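Local atomic coordinates of HTH cro/C1-type domain-containing protein (PDB entry 4O8B), a protein that controls motility and biofilm formation in Pseudomonas aeruginosa by modulating the small RNA rsmZ, probably as a DNA-binding transcriptional activator. Residues M1-L6 with Y63-D69; Q17-G21 with A31-N36; A9-Y15 with V56-P60. All blocks are in the same frame, centred on the assembly; numbering follows the deposited sequence.

Contact 1: residues M1-L6 with Y63-D69; sequences MLGTRL and YLYCPED
Arg5 NH2 is held by three groups of the 63-69 loop: firmly by the carboxylate of Asp69, weakly by Pro67 O and Cys66 O. Its main bond, a salt bridge, runs 2.7 Å from Arg5 NH2 to Asp69 OD1. The two side chains cross at about a right angle, and NH2 meets OD1 from above the carboxylate plane. Arg5 NE makes a second short bond, 2.7 Å to Cys66 O, nearly straight at the hydrogen (175°) and within the guanidinium plane, although the donor is tilted from the plane of the carbonyl.

A bend at chi2 (-72°) turns the arginine chain along the 63-69 loop, and Arg5 CD rests over one face of the Tyr63 ring, 4.1 Å from the ring centroid in a CH-pi contact. Polar bonds at the guanidinium edge and the ring beneath CD together fix the group's rotation.

Nearer the N-terminus, Leu2 N donates to Leu64 O (3.1 Å). Met1 runs side by side with Leu64, Met1 CG 3.7 Å from Leu64 CB and Met1 CE near Leu64 CD1. Leu2 CD2 presses against Pro67, only 3.3 Å from Pro67 CA, a tight fit. A water links Met1 N with Tyr65 OH. Tyr65 OH is also hydrogen-bonded to Ser50, and the Tyr65 ring stacks on Tyr65 of the second subunit.

The N-terminal turn of helix 3-13 is thus fastened to the loop leading into helix 69-79. Apolar side chains, one backbone bond and a water hold the N-terminal end; at the other, close to the subunit interface, Arg5 bonds Cys66 O firmly and Pro67 O weakly and pairs its charge with the exposed Asp69.

Contact 2: residues Q17-G21 with A31-N36; sequences QKQLG and ASARMN
The side-chain amides of Gln17 and Asn36 meet with their planes 85° apart, close to perpendicular. Gln17 NE2 lies in the plane of the Asn36 carbonyl and uses a lone pair of Asn36 OD1, at 2.7 Å; this oxygen in turn lies in the Gln17 amide plane, and the bond is nearly straight (176°). The glutamine reaches over because its chain is extended beyond CG. Its NE2 also hydrogen-bonds to Glu39, so two acceptors hold the amide.

Next to this pair, Met35 fills the angle between helices 17-22 and 28-39. Met35, bent at chi2 and chi3, lays its CG 3.2 Å from Gln17 O and its CE 3.6 Å from Gly21 CA. Gly21 has no side chain on the side turned to the other helix, which lets Met35 and Ala31 come close to its backbone. Ala31 CB sits 3.8 Å from Lys18 O, and the CB atoms of Lys18 and Ser32 also touch.

The segment axes approach to 7.4 Å and cross at 91°, the near-perpendicular pair of a helix-turn-helix motif of the Cro/C1 type. In relatives the second helix of this pair reads the DNA major groove. Small residues and a flexible thioether give close helix packing, while the amide-to-amide hydrogen bond ties Gln17 to Asn36 at one margin of the crossing.

Contact 3: residues A9-Y15 with V56-P60; sequences ARIRAGY and VLQVP
The branched end of Leu57 is the bump of this contact, pushed against the side of helix 3-13 where the small Ala9 leaves a shallow hollow. Leu57 CD1 turns to the methyl of Ala9, and the fit is tight, 3.3 Å from Leu57 CD1 to Ala9 CB. The other branch, CD2, is modelled too close to Ala9 O, so its contacts with Arg10 and Ala13 are uncertain. Val59 meets the same methyl from a second direction, Val59 CG2 lying 4.0 Å from Ala9 CB. At the far end Tyr15 CE2 touches Val56 CG1 at 4.1 Å.

A water donates to Leu57 O and, less certainly, to Ala9 O. Each helix stops here in a Schellman motif, with Gly14 and Gln58 at positive phi; Tyr15 N returns to Arg10 O (2.9 Å), and Arg10 NH1 hydrogen-bonds to Tyr15 O. The guanidinium also forms a salt bridge with Glu39.

Around this junction of two helix C-termini, Leu20 of helix 17-22 packs against Arg10, Val56 and Leu57, while Leu76 of helix 69-79 covers Val59.

Overall arrangement
All three contacts are partly buried, but they lie differently in the all-helical fold. Contacts 1 and 3 are the more central, each about 7 Å from the chain centre to its own; they share helix 3-13 and touch through apolar side chains, Leu6 on Leu57 and Tyr63 and Leu64 on Ala9. Contact 2 lies farther out, its centre about 16 Å from that of the chain, and joins contact 3 through Leu20 on Arg10 and Val56. Contact 1 joins apolar packing to an ionic and carbonyl-bonded end beside the second subunit; contact 3 is mainly aliphatic; contact 2 combines close helix packing with one side-chain hydrogen bond, untouched by the other subunit.

Contact 1: residues M1-L6 with Y63-D69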
loop_
_atom_site.group_PDB
_atom_site.type_symbol
_atom_site.label_atom_id
_atom_site.label_comp_id
_atom_site.label_asym_id
_atom_site.label_seq_id
_atom_site.Cartn_x
_atom_site.Cartn_y
_atom_site.Cartn_z
ATOM N N MET A 1 9.826 0.725 -3.123
ATOM C CA MET A 1 8.635 0.506 -3.989
ATOM C C MET A 1 8.829 -0.735 -4.857
ATOM O O MET A 1 9.907 -0.946 -5.417
ATOM C CB MET A 1 8.410 1.727 -4.885
ATOM C CG MET A 1 7.127 1.676 -5.702
ATOM S SD MET A 1 7.002 3.052 -6.854
ATOM C CE MET A 1 6.719 4.421 -5.725
ATOM N N LEU A 2 7.787 -1.549 -4.956
ATOM C CA LEU A 2 7.843 -2.763 -5.761
ATOM C C LEU A 2 7.935 -2.427 -7.250
ATOM O O LEU A 2 7.046 -1.763 -7.800
ATOM C CB LEU A 2 6.610 -3.633 -5.510
ATOM C CG LEU A 2 6.663 -4.635 -4.355
ATOM C CD1 LEU A 2 6.530 -3.933 -3.016
ATOM C CD2 LEU A 2 5.540 -5.643 -4.538
ATOM N N GLY A 3 9.003 -2.883 -7.894
ATOM C CA GLY A 3 9.190 -2.618 -9.309
ATOM C C GLY A 3 8.037 -3.096 -10.166
ATOM O O GLY A 3 7.492 -2.332 -10.965
ATOM N N THR A 4 7.663 -4.357 -10.009
ATOM C CA THR A 4 6.566 -4.937 -10.777
ATOM C C THR A 4 5.338 -4.031 -10.767
ATOM O O THR A 4 4.762 -3.743 -11.813
ATOM C CB THR A 4 6.160 -6.320 -10.224
ATOM O OG1 THR A 4 5.929 -6.220 -8.814
ATOM C CG2 THR A 4 7.251 -7.342 -10.491
ATOM N N ARG A 5 4.949 -3.585 -9.580
ATOM C CA ARG A 5 3.783 -2.710 -9.429
ATOM C C ARG A 5 3.996 -1.396 -10.171
ATOM O O ARG A 5 3.077 -0.871 -10.795
ATOM C CB ARG A 5 3.534 -2.428 -7.948
ATOM C CG ARG A 5 3.374 -3.685 -7.099
ATOM C CD ARG A 5 2.049 -4.380 -7.367
ATOM N NE ARG A 5 1.979 -5.678 -6.696
ATOM C CZ ARG A 5 1.995 -6.850 -7.330
ATOM N NH1 ARG A 5 2.089 -6.890 -8.654
ATOM N NH2 ARG A 5 1.950 -7.977 -6.633
ATOM N N LEU A 6 5.214 -0.869 -10.100
ATOM C CA LEU A 6 5.541 0.381 -10.775
ATOM C C LEU A 6 5.496 0.186 -12.288
ATOM O O LEU A 6 4.991 1.031 -13.019
ATOM C CB LEU A 6 6.931 0.862 -10.351
ATOM C CG LEU A 6 7.444 2.158 -10.996
ATOM C CD1 LEU A 6 6.629 3.350 -10.505
ATOM C CD2 LEU A 6 8.910 2.339 -10.647
ATOM N N TYR A 63 -0.912 0.539 -3.783
ATOM C CA TYR A 63 -0.730 -0.445 -4.839
ATOM C C TYR A 63 0.752 -0.687 -5.121
ATOM O O TYR A 63 1.197 -1.834 -5.227
ATOM C CB TYR A 63 -1.416 0.020 -6.124
ATOM C CG TYR A 63 -1.160 -0.877 -7.312
ATOM C CD1 TYR A 63 -1.667 -2.174 -7.351
ATOM C CD2 TYR A 63 -0.352 -0.451 -8.372
ATOM C CE1 TYR A 63 -1.413 -3.017 -8.440
ATOM C CE2 TYR A 63 -0.093 -1.281 -9.461
ATOM C CZ TYR A 63 -0.610 -2.568 -9.476
ATOM O OH TYR A 63 -0.351 -3.396 -10.540
ATOM N N LEU A 64 1.501 0.402 -5.248
ATOM C CA LEU A 64 2.935 0.323 -5.530
ATOM C C LEU A 64 3.712 -0.321 -4.387
ATOM O O LEU A 64 4.895 -0.632 -4.526
ATOM C CB LEU A 64 3.475 1.725 -5.806
ATOM C CG LEU A 64 2.786 2.457 -6.967
ATOM C CD1 LEU A 64 3.153 3.931 -6.948
ATOM C CD2 LEU A 64 3.185 1.816 -8.283
ATOM N N TYR A 65 3.034 -0.533 -3.263
ATOM C CA TYR A 65 3.648 -1.151 -2.086
ATOM C C TYR A 65 2.853 -2.377 -1.648
ATOM O O TYR A 65 2.879 -2.755 -0.476
ATOM C CB TYR A 65 3.712 -0.146 -0.933
ATOM C CG TYR A 65 4.804 0.889 -1.064
ATOM C CD1 TYR A 65 6.131 0.581 -0.745
ATOM C CD2 TYR A 65 4.519 2.179 -1.521
ATOM C CE1 TYR A 65 7.138 1.533 -0.859
ATOM C CE2 TYR A 65 5.527 3.139 -1.644
ATOM C CZ TYR A 65 6.831 2.806 -1.317
ATOM O OH TYR A 65 7.822 3.753 -1.440
ATOM N N CYS A 66 2.150 -2.994 -2.591
ATOM C CA CYS A 66 1.344 -4.180 -2.307
ATOM C C CYS A 66 1.966 -5.439 -2.900
ATOM O O CYS A 66 1.699 -5.790 -4.046
ATOM C CB CYS A 66 -0.070 -3.990 -2.857
ATOM S SG CYS A 66 -1.074 -5.487 -2.815
ATOM N N PRO A 67 2.803 -6.138 -2.126
ATOM C CA PRO A 67 3.454 -7.364 -2.606
ATOM C C PRO A 67 2.484 -8.516 -2.884
ATOM O O PRO A 67 2.754 -9.363 -3.733
ATOM C CB PRO A 67 4.452 -7.689 -1.495
ATOM C CG PRO A 67 3.766 -7.166 -0.276
ATOM C CD PRO A 67 3.234 -5.831 -0.748
ATOM N N GLU A 68 1.364 -8.550 -2.165
ATOM C CA GLU A 68 0.375 -9.599 -2.366
ATOM C C GLU A 68 -0.368 -9.364 -3.670
ATOM O O GLU A 68 -1.165 -8.437 -3.781
ATOM C CB GLU A 68 -0.623 -9.638 -1.208
ATOM C CG GLU A 68 -0.082 -10.192 0.108
ATOM C CD GLU A 68 0.675 -9.155 0.912
ATOM O OE1 GLU A 68 0.244 -7.979 0.916
ATOM O OE2 GLU A 68 1.674 -9.515 1.573
ATOM N N ASP A 69 -0.107 -10.210 -4.664
ATOM C CA ASP A 69 -0.747 -10.072 -5.977
ATOM C C ASP A 69 -2.268 -9.964 -5.925
ATOM O O ASP A 69 -2.849 -9.120 -6.605
ATOM C CB ASP A 69 -0.343 -11.235 -6.883
ATOM C CG ASP A 69 1.147 -11.260 -7.186
ATOM O OD1 ASP A 69 1.641 -10.322 -7.850
ATOM O OD2 ASP A 69 1.831 -12.210 -6.741
HETATM O O HOH W 1 10.835 2.922 -2.271
#

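Contact 2: residues Q17-G21 with A31-N36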
loop_
_atom_site.group_PDB
_atom_site.type_symbol
_atom_site.label_atom_id
_atom_site.label_comp_id
_atom_site.label_asym_id
_atom_site.label_seq_id
_atom_site.Cartn_x
_atom_site.Cartn_y
_atom_site.Cartn_z
ATOM N N GLN A 17 9.017 4.505 -20.242
ATOM C CA GLN A 17 9.888 4.790 -19.107
ATOM C C GLN A 17 10.347 6.243 -19.082
ATOM O O GLN A 17 10.557 6.817 -18.009
ATOM C CB GLN A 17 11.116 3.869 -19.113
ATOM C CG GLN A 17 10.905 2.554 -18.386
ATOM C CD GLN A 17 12.188 1.757 -18.259
ATOM O OE1 GLN A 17 13.021 1.763 -19.166
ATOM N NE2 GLN A 17 12.341 1.044 -17.149
ATOM N N LYS A 18 10.502 6.841 -20.267
ATOM C CA LYS A 18 10.930 8.226 -20.360
ATOM C C LYS A 18 9.777 9.173 -20.045
ATOM O O LYS A 18 9.959 10.160 -19.337
ATOM C CB LYS A 18 11.475 8.513 -21.761
ATOM C CG LYS A 18 11.947 9.948 -21.955
ATOM C CD LYS A 18 12.490 10.167 -23.364
ATOM C CE LYS A 18 12.779 11.638 -23.618
ATOM N NZ LYS A 18 13.080 11.906 -25.054
ATOM N N GLN A 19 8.601 8.875 -20.575
ATOM C CA GLN A 19 7.427 9.703 -20.340
ATOM C C GLN A 19 7.126 9.800 -18.850
ATOM O O GLN A 19 6.985 10.901 -18.305
ATOM C CB GLN A 19 6.203 9.144 -21.083
ATOM C CG GLN A 19 6.100 9.592 -22.529
ATOM C CD GLN A 19 5.044 8.814 -23.296
ATOM O OE1 GLN A 19 4.950 7.592 -23.170
ATOM N NE2 GLN A 19 4.265 9.512 -24.120
ATOM N N LEU A 20 7.022 8.654 -18.189
ATOM C CA LEU A 20 6.748 8.637 -16.753
ATOM C C LEU A 20 7.853 9.390 -16.026
ATOM O O LEU A 20 7.598 10.181 -15.130
ATOM C CB LEU A 20 6.664 7.196 -16.246
ATOM C CG LEU A 20 6.460 6.986 -14.735
ATOM C CD1 LEU A 20 5.444 7.983 -14.197
ATOM C CD2 LEU A 20 5.994 5.561 -14.474
ATOM N N GLY A 21 9.100 9.127 -16.442
ATOM C CA GLY A 21 10.234 9.775 -15.832
ATOM C C GLY A 21 10.161 11.293 -15.901
ATOM O O GLY A 21 10.425 11.978 -14.908
ATOM N N ALA A 31 15.950 10.399 -17.853
ATOM C CA ALA A 31 14.622 9.995 -17.405
ATOM C C ALA A 31 14.424 8.480 -17.444
ATOM O O ALA A 31 14.224 7.844 -16.408
ATOM C CB ALA A 31 13.560 10.680 -18.252
ATOM N N SER A 32 14.485 7.910 -18.642
ATOM C CA SER A 32 14.293 6.472 -18.821
ATOM C C SER A 32 15.283 5.646 -18.005
ATOM O O SER A 32 14.987 4.504 -17.631
ATOM C CB SER A 32 14.402 6.100 -20.300
ATOM O OG SER A 32 15.721 6.283 -20.783
ATOM N N ALA A 33 16.455 6.215 -17.729
ATOM C CA ALA A 33 17.470 5.515 -16.947
ATOM C C ALA A 33 17.046 5.488 -15.481
ATOM O O ALA A 33 17.006 4.426 -14.850
ATOM C CB ALA A 33 18.816 6.212 -17.091
ATOM N N ARG A 34 16.732 6.669 -14.949
ATOM C CA ARG A 34 16.302 6.804 -13.557
ATOM C C ARG A 34 15.135 5.863 -13.261
ATOM O O ARG A 34 15.116 5.186 -12.229
ATOM C CB ARG A 34 15.868 8.249 -13.290
ATOM C CG ARG A 34 16.937 9.306 -13.577
ATOM C CD ARG A 34 17.841 9.526 -12.384
ATOM N NE ARG A 34 17.070 9.866 -11.182
ATOM C CZ ARG A 34 16.418 11.007 -11.000
ATOM N NH1 ARG A 34 16.446 11.946 -11.936
ATOM N NH2 ARG A 34 15.735 11.209 -9.883
ATOM N N MET A 35 14.165 5.831 -14.164
ATOM C CA MET A 35 12.989 4.978 -14.010
ATOM C C MET A 35 13.338 3.496 -13.960
ATOM O O MET A 35 12.836 2.760 -13.110
ATOM C CB MET A 35 11.989 5.217 -15.141
ATOM C CG MET A 35 10.963 6.306 -14.857
ATOM S SD MET A 35 10.349 6.274 -13.145
ATOM C CE MET A 35 10.442 8.003 -12.721
ATOM N N ASN A 36 14.199 3.057 -14.873
ATOM C CA ASN A 36 14.586 1.655 -14.912
ATOM C C ASN A 36 15.171 1.223 -13.577
ATOM O O ASN A 36 14.915 0.116 -13.107
ATOM C CB ASN A 36 15.600 1.412 -16.038
ATOM C CG ASN A 36 15.577 -0.022 -16.530
ATOM O OD1 ASN A 36 14.519 -0.544 -16.896
ATOM N ND2 ASN A 36 16.742 -0.665 -16.553
#

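Contact 3: residues A9-Y15 with V56-P60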
loop_
_atom_site.group_PDB
_atom_site.type_symbol
_atom_site.label_atom_id
_atom_site.label_comp_id
_atom_site.label_asym_id
_atom_site.label_seq_id
_atom_site.Cartn_x
_atom_site.Cartn_y
_atom_site.Cartn_z
ATOM N N ALA A 9 1.925 -0.482 -13.386
ATOM C CA ALA A 9 1.150 0.747 -13.324
ATOM C C ALA A 9 1.507 1.684 -14.471
ATOM O O ALA A 9 0.689 2.515 -14.876
ATOM C CB ALA A 9 1.387 1.436 -11.990
ATOM N N ARG A 10 2.729 1.561 -14.992
ATOM C CA ARG A 10 3.175 2.395 -16.095
ATOM C C ARG A 10 2.642 1.868 -17.415
ATOM O O ARG A 10 2.392 2.639 -18.347
ATOM C CB ARG A 10 4.704 2.460 -16.125
ATOM C CG ARG A 10 5.267 3.077 -17.397
ATOM C CD ARG A 10 6.759 3.357 -17.278
ATOM N NE ARG A 10 7.572 2.140 -17.296
ATOM C CZ ARG A 10 7.671 1.320 -18.344
ATOM N NH1 ARG A 10 7.002 1.575 -19.464
ATOM N NH2 ARG A 10 8.443 0.244 -18.268
ATOM N N ILE A 11 2.475 0.555 -17.499
ATOM C CA ILE A 11 1.959 -0.071 -18.710
ATOM C C ILE A 11 0.462 0.181 -18.833
ATOM O O ILE A 11 -0.046 0.447 -19.921
ATOM C CB ILE A 11 2.209 -1.599 -18.711
ATOM C CG1 ILE A 11 3.706 -1.884 -18.824
ATOM C CG2 ILE A 11 1.453 -2.249 -19.860
ATOM C CD1 ILE A 11 4.052 -3.361 -18.781
ATOM N N ARG A 12 -0.245 0.095 -17.705
ATOM C CA ARG A 12 -1.685 0.318 -17.695
ATOM C C ARG A 12 -2.012 1.752 -18.087
ATOM O O ARG A 12 -3.015 2.008 -18.749
ATOM C CB ARG A 12 -2.256 0.019 -16.306
ATOM C CG ARG A 12 -3.753 0.312 -16.178
ATOM C CD ARG A 12 -4.236 0.185 -14.744
ATOM N NE ARG A 12 -4.326 -1.210 -14.292
ATOM C CZ ARG A 12 -5.279 -2.061 -14.667
ATOM N NH1 ARG A 12 -6.235 -1.668 -15.501
ATOM N NH2 ARG A 12 -5.280 -3.299 -14.204
ATOM N N ALA A 13 -1.163 2.685 -17.679
ATOM C CA ALA A 13 -1.364 4.097 -17.987
ATOM C C ALA A 13 -0.886 4.433 -19.400
ATOM O O ALA A 13 -1.231 5.480 -19.947
ATOM C CB ALA A 13 -0.626 4.962 -16.973
ATOM N N GLY A 14 -0.096 3.540 -19.981
ATOM C CA GLY A 14 0.404 3.753 -21.329
ATOM C C GLY A 14 1.539 4.753 -21.414
ATOM O O GLY A 14 1.581 5.578 -22.331
ATOM N N TYR A 15 2.464 4.690 -20.461
ATOM C CA TYR A 15 3.608 5.598 -20.454
ATOM C C TYR A 15 4.913 4.856 -20.710
ATOM O O TYR A 15 5.094 3.725 -20.259
ATOM C CB TYR A 15 3.714 6.325 -19.104
ATOM C CG TYR A 15 2.639 7.350 -18.843
ATOM C CD1 TYR A 15 2.356 8.348 -19.780
ATOM C CD2 TYR A 15 1.917 7.343 -17.649
ATOM C CE1 TYR A 15 1.390 9.319 -19.523
ATOM C CE2 TYR A 15 0.950 8.312 -17.388
ATOM C CZ TYR A 15 0.691 9.290 -18.325
ATOM O OH TYR A 15 -0.259 10.247 -18.069
ATOM N N VAL A 56 0.603 10.660 -10.864
ATOM C CA VAL A 56 0.757 10.575 -12.310
ATOM C C VAL A 56 0.191 9.274 -12.860
ATOM O O VAL A 56 -0.634 9.288 -13.778
ATOM C CB VAL A 56 2.242 10.678 -12.718
ATOM C CG1 VAL A 56 2.384 10.536 -14.223
ATOM C CG2 VAL A 56 2.815 12.006 -12.251
ATOM N N LEU A 57 0.632 8.151 -12.301
ATOM C CA LEU A 57 0.165 6.837 -12.741
ATOM C C LEU A 57 -1.325 6.637 -12.491
ATOM O O LEU A 57 -1.932 5.720 -13.046
ATOM C CB LEU A 57 0.963 5.729 -12.050
ATOM C CG LEU A 57 2.276 5.308 -12.714
ATOM C CD1 LEU A 57 3.021 4.349 -11.797
ATOM C CD2 LEU A 57 1.980 4.655 -14.051
ATOM N N GLN A 58 -1.903 7.487 -11.649
ATOM C CA GLN A 58 -3.326 7.395 -11.333
ATOM C C GLN A 58 -3.679 6.134 -10.555
ATOM O O GLN A 58 -4.765 5.570 -10.727
ATOM C CB GLN A 58 -4.159 7.449 -12.613
ATOM C CG GLN A 58 -4.357 8.843 -13.190
ATOM C CD GLN A 58 -5.343 9.666 -12.389
ATOM O OE1 GLN A 58 -5.062 10.098 -11.268
ATOM N NE2 GLN A 58 -6.527 9.879 -12.965
ATOM N N VAL A 59 -2.765 5.688 -9.696
ATOM C CA VAL A 59 -3.000 4.501 -8.880
ATOM C C VAL A 59 -2.685 4.801 -7.426
ATOM O O VAL A 59 -1.813 5.625 -7.124
ATOM C CB VAL A 59 -2.133 3.304 -9.338
ATOM C CG1 VAL A 59 -2.666 2.748 -10.643
ATOM C CG2 VAL A 59 -0.683 3.752 -9.501
ATOM N N PRO A 60 -3.395 4.147 -6.491
ATOM C CA PRO A 60 -3.158 4.362 -5.060
ATOM C C PRO A 60 -1.715 4.034 -4.695
ATOM O O PRO A 60 -1.175 3.023 -5.135
ATOM C CB PRO A 60 -4.148 3.406 -4.403
ATOM C CG PRO A 60 -5.268 3.362 -5.385
ATOM C CD PRO A 60 -4.537 3.245 -6.699
HETATM O O HOH W 2 -1.698 3.381 -14.105
#